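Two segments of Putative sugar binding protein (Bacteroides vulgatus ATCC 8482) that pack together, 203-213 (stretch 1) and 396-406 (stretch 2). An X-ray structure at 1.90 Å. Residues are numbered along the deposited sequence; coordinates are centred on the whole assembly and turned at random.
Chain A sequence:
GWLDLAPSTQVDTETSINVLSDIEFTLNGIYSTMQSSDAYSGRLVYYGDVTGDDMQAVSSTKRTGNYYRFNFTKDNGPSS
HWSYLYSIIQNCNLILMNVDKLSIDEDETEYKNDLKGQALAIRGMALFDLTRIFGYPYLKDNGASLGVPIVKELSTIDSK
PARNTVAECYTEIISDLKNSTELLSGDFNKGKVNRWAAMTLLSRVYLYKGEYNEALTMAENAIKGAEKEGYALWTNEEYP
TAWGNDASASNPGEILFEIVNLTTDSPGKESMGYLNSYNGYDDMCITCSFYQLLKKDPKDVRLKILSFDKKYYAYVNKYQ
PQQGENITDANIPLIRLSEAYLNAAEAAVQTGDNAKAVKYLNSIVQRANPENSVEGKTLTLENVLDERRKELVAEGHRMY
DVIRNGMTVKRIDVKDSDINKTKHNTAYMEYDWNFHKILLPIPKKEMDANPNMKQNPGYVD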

# COMPACT_ATOMS: atom_id res chain seq x y z
N SER A 203 -10.94 1.48 5.28
CA SER A 203 -11.70 2.23 4.27
C SER A 203 -11.32 1.85 2.85
O SER A 203 -12.17 1.74 1.99
CB SER A 203 -11.62 3.77 4.49
OG SER A 203 -10.41 4.35 4.01
N ARG A 204 -10.03 1.64 2.61
CA ARG A 204 -9.58 1.16 1.31
C ARG A 204 -10.16 -0.21 1.03
O ARG A 204 -10.66 -0.48 -0.09
CB ARG A 204 -8.03 1.13 1.26
CG ARG A 204 -7.50 0.84 -0.16
CD ARG A 204 -6.09 0.33 -0.14
NE ARG A 204 -5.18 1.22 0.55
CZ ARG A 204 -3.95 0.88 0.92
NH1 ARG A 204 -3.50 -0.34 0.71
NH2 ARG A 204 -3.17 1.73 1.54
N VAL A 205 -10.09 -1.10 2.02
CA VAL A 205 -10.55 -2.46 1.82
C VAL A 205 -12.05 -2.45 1.48
O VAL A 205 -12.46 -3.09 0.54
CB VAL A 205 -10.27 -3.36 3.02
CG1 VAL A 205 -10.92 -4.77 2.80
CG2 VAL A 205 -8.75 -3.50 3.26
N TYR A 206 -12.83 -1.64 2.19
CA TYR A 206 -14.25 -1.47 1.83
C TYR A 206 -14.47 -0.97 0.41
O TYR A 206 -15.45 -1.37 -0.25
CB TYR A 206 -14.95 -0.58 2.86
CG TYR A 206 -15.25 -1.22 4.23
CD1 TYR A 206 -15.92 -2.44 4.33
CD2 TYR A 206 -15.02 -0.52 5.41
CE1 TYR A 206 -16.26 -2.98 5.54
CE2 TYR A 206 -15.39 -1.05 6.67
CZ TYR A 206 -16.01 -2.27 6.70
OH TYR A 206 -16.38 -2.82 7.87
N LEU A 207 -13.63 -0.05 -0.07
CA LEU A 207 -13.79 0.45 -1.47
C LEU A 207 -13.59 -0.69 -2.43
O LEU A 207 -14.38 -0.88 -3.38
CB LEU A 207 -12.79 1.57 -1.80
CG LEU A 207 -12.95 2.90 -1.09
CD1 LEU A 207 -11.80 3.85 -1.37
CD2 LEU A 207 -14.29 3.47 -1.52
N TYR A 208 -12.55 -1.47 -2.21
CA TYR A 208 -12.27 -2.64 -3.12
C TYR A 208 -13.40 -3.64 -3.17
O TYR A 208 -13.62 -4.27 -4.19
CB TYR A 208 -11.03 -3.44 -2.67
CG TYR A 208 -9.68 -2.89 -3.06
CD1 TYR A 208 -9.32 -1.60 -2.77
CD2 TYR A 208 -8.74 -3.69 -3.68
CE1 TYR A 208 -8.09 -1.11 -3.09
CE2 TYR A 208 -7.48 -3.20 -4.01
CZ TYR A 208 -7.15 -1.92 -3.70
OH TYR A 208 -5.90 -1.42 -3.98
N LYS A 209 -14.08 -3.81 -2.05
CA LYS A 209 -15.26 -4.66 -1.96
C LYS A 209 -16.55 -4.01 -2.45
O LYS A 209 -17.54 -4.68 -2.55
CB LYS A 209 -15.43 -5.18 -0.52
CG LYS A 209 -16.37 -6.31 -0.34
CD LYS A 209 -16.37 -6.78 1.08
CE LYS A 209 -17.32 -7.93 1.26
NZ LYS A 209 -18.57 -7.45 1.77
N GLY A 210 -16.54 -2.72 -2.75
CA GLY A 210 -17.78 -2.04 -3.12
C GLY A 210 -18.71 -1.72 -1.98
O GLY A 210 -19.90 -1.49 -2.20
N GLU A 211 -18.19 -1.72 -0.75
CA GLU A 211 -19.00 -1.36 0.44
C GLU A 211 -18.81 0.13 0.76
O GLU A 211 -18.13 0.49 1.71
CB GLU A 211 -18.63 -2.26 1.63
CG GLU A 211 -19.00 -3.73 1.28
CD GLU A 211 -19.34 -4.62 2.45
OE1 GLU A 211 -18.72 -4.54 3.53
OE2 GLU A 211 -20.25 -5.46 2.25
N TYR A 212 -19.43 0.97 -0.07
CA TYR A 212 -19.14 2.39 -0.07
C TYR A 212 -19.59 3.13 1.15
O TYR A 212 -18.89 4.03 1.59
CB TYR A 212 -19.70 3.05 -1.32
CG TYR A 212 -19.03 2.48 -2.51
CD1 TYR A 212 -17.67 2.71 -2.74
CD2 TYR A 212 -19.72 1.69 -3.41
CE1 TYR A 212 -17.04 2.18 -3.81
CE2 TYR A 212 -19.09 1.15 -4.50
CZ TYR A 212 -17.76 1.40 -4.70
OH TYR A 212 -17.14 0.81 -5.76
N ASN A 213 -20.75 2.77 1.70
CA ASN A 213 -21.17 3.38 2.98
C ASN A 213 -20.17 3.17 4.10
O ASN A 213 -19.90 4.07 4.88
CB ASN A 213 -22.53 2.89 3.42
CG ASN A 213 -23.61 3.18 2.42
OD1 ASN A 213 -23.71 4.30 1.88
ND2 ASN A 213 -24.47 2.20 2.19
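Stretch 2, residues 396-406: GHRMYDVIRNG

Stretch 2 opens with two loop residues, Gly396 and His397, and turns helical from Arg398. A type I turn from Ile403 to Gly406 closes it. Gly396 and Gly406 both have positive phi. The segment lies against the last turns of the stretch 1 helix, which ends in a Schellman motif at Gly210. The backbones come nearest at Tyr208 and Arg404, with CA to CA 6.1 Å. His397 lies by Arg204 and Asn405 by Tyr212, so the two chains run in the same general sense. No direct hydrogen bond crosses the contact.

Arg404 is the centre of stretch 2's side. Its CA-to-CB bond points toward stretch 1. With chi1 p and chi2 and chi3 both t, the chain extends across the Tyr208 ring. Arg404 CD sits 3.4 Å from the ring centroid, over the face, in a CH-pi contact. Chi4 of 78° turns the guanidinium out of the line of the chain. Asp401, chi1 m, holds it from within the same stretch: Arg404 NE to Asp401 OD1 is 2.9 Å, a salt bridge, and Arg404 NH2 also bonds Asp401 OD1 at 3.1 Å. Arg404 NH1 lies 3.9 Å from Leu207 CB and donates to a water that also bonds Leu207 O.

Tyr400, chi1 m, points its CA-to-CB bond toward stretch 1, but its ring leads away. Its CB therefore meets the tyrosine opposite, with Tyr400 CB 3.1 Å from Tyr208 OH. One water joins Tyr208 OH, His397 ND1 and Asp401 OD1. His397, also chi1 m, starts sideways and brings its ring nearer, placing His397 CE1 3.4 Å from Arg204 NH2, over one face of the guanidinium.

Asn405, chi1 m, folds back so that Asn405 ND2 donates to Asp401 O at 2.8 Å. Asn405 OD1 accepts from a water that also receives a bond from Tyr212 OH.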

# COMPACT_ATOMS: atom_id res chain seq x y z
N GLY A 396 2.24 2.61 -4.51
CA GLY A 396 1.76 1.24 -4.69
C GLY A 396 0.28 1.02 -4.95
O GLY A 396 -0.21 -0.13 -4.75
N HIS A 397 -0.40 2.05 -5.45
CA HIS A 397 -1.86 2.01 -5.65
C HIS A 397 -2.39 1.84 -7.10
O HIS A 397 -3.45 1.23 -7.31
CB HIS A 397 -2.45 3.28 -5.10
CG HIS A 397 -2.38 3.37 -3.62
ND1 HIS A 397 -3.46 3.13 -2.80
CD2 HIS A 397 -1.33 3.62 -2.79
CE1 HIS A 397 -3.09 3.24 -1.54
NE2 HIS A 397 -1.80 3.56 -1.51
N ARG A 398 -1.71 2.43 -8.08
CA ARG A 398 -2.39 2.71 -9.36
C ARG A 398 -3.01 1.48 -10.05
O ARG A 398 -4.17 1.55 -10.42
CB ARG A 398 -1.47 3.44 -10.34
CG ARG A 398 -2.06 3.77 -11.71
CD ARG A 398 -3.23 4.72 -11.69
NE ARG A 398 -3.74 4.92 -13.06
CZ ARG A 398 -4.88 5.54 -13.36
NH1 ARG A 398 -5.68 6.05 -12.41
NH2 ARG A 398 -5.24 5.63 -14.62
N MSE A 399 -2.26 0.41 -10.27
CA MSE A 399 -2.81 -0.69 -11.06
C MSE A 399 -4.07 -1.19 -10.37
O MSE A 399 -5.12 -1.36 -10.99
CB MSE A 399 -1.81 -1.82 -11.27
CG MSE A 399 -2.38 -3.01 -12.00
SE MSE A 399 -3.24 -4.30 -10.82
CE MSE A 399 -1.72 -4.90 -9.80
N TYR A 400 -3.99 -1.37 -9.06
CA TYR A 400 -5.11 -1.92 -8.32
C TYR A 400 -6.36 -1.04 -8.44
O TYR A 400 -7.50 -1.55 -8.54
CB TYR A 400 -4.76 -2.00 -6.84
CG TYR A 400 -3.69 -2.96 -6.44
CD1 TYR A 400 -3.79 -4.32 -6.74
CD2 TYR A 400 -2.60 -2.54 -5.65
CE1 TYR A 400 -2.81 -5.23 -6.28
CE2 TYR A 400 -1.63 -3.45 -5.18
CZ TYR A 400 -1.75 -4.79 -5.51
OH TYR A 400 -0.83 -5.71 -5.08
N ASP A 401 -6.15 0.29 -8.40
CA ASP A 401 -7.25 1.25 -8.45
C ASP A 401 -7.98 1.28 -9.78
O ASP A 401 -9.19 1.52 -9.83
CB ASP A 401 -6.77 2.65 -8.10
CG ASP A 401 -6.35 2.78 -6.64
OD1 ASP A 401 -6.91 2.05 -5.78
OD2 ASP A 401 -5.43 3.62 -6.36
N VAL A 402 -7.26 1.09 -10.86
CA VAL A 402 -7.91 0.93 -12.14
C VAL A 402 -8.65 -0.43 -12.20
O VAL A 402 -9.89 -0.49 -12.48
CB VAL A 402 -6.86 1.00 -13.27
CG1 VAL A 402 -7.54 0.82 -14.62
CG2 VAL A 402 -6.14 2.36 -13.23
N ILE A 403 -7.92 -1.48 -11.89
CA ILE A 403 -8.39 -2.85 -12.13
C ILE A 403 -9.60 -3.16 -11.23
O ILE A 403 -10.55 -3.80 -11.68
CB ILE A 403 -7.26 -3.88 -11.93
CG1 ILE A 403 -6.19 -3.78 -13.04
CG2 ILE A 403 -7.84 -5.31 -11.83
CD1 ILE A 403 -6.69 -4.09 -14.51
N ARG A 404 -9.59 -2.67 -9.99
CA ARG A 404 -10.63 -3.00 -9.01
C ARG A 404 -11.97 -2.44 -9.40
O ARG A 404 -13.03 -2.90 -8.94
CB ARG A 404 -10.23 -2.50 -7.62
CG ARG A 404 -10.32 -0.99 -7.37
CD ARG A 404 -9.76 -0.69 -5.98
NE ARG A 404 -9.44 0.72 -5.76
CZ ARG A 404 -10.32 1.69 -5.50
NH1 ARG A 404 -11.62 1.47 -5.55
NH2 ARG A 404 -9.87 2.93 -5.33
N ASN A 405 -11.92 -1.38 -10.20
CA ASN A 405 -13.11 -0.70 -10.67
C ASN A 405 -13.60 -1.18 -12.02
O ASN A 405 -14.47 -0.54 -12.64
CB ASN A 405 -12.85 0.82 -10.65
CG ASN A 405 -12.85 1.37 -9.26
OD1 ASN A 405 -13.85 1.24 -8.55
ND2 ASN A 405 -11.75 1.98 -8.86
N GLY A 406 -13.08 -2.31 -12.49
CA GLY A 406 -13.43 -2.81 -13.82
C GLY A 406 -13.03 -1.91 -14.97
O GLY A 406 -13.63 -1.93 -16.06
O HOH W 1 -13.31 -0.91 -6.01
O HOH W 2 -12.74 -5.03 -6.75
O HOH W 3 -5.48 1.26 -3.65
O HOH W 4 -15.13 2.63 -6.64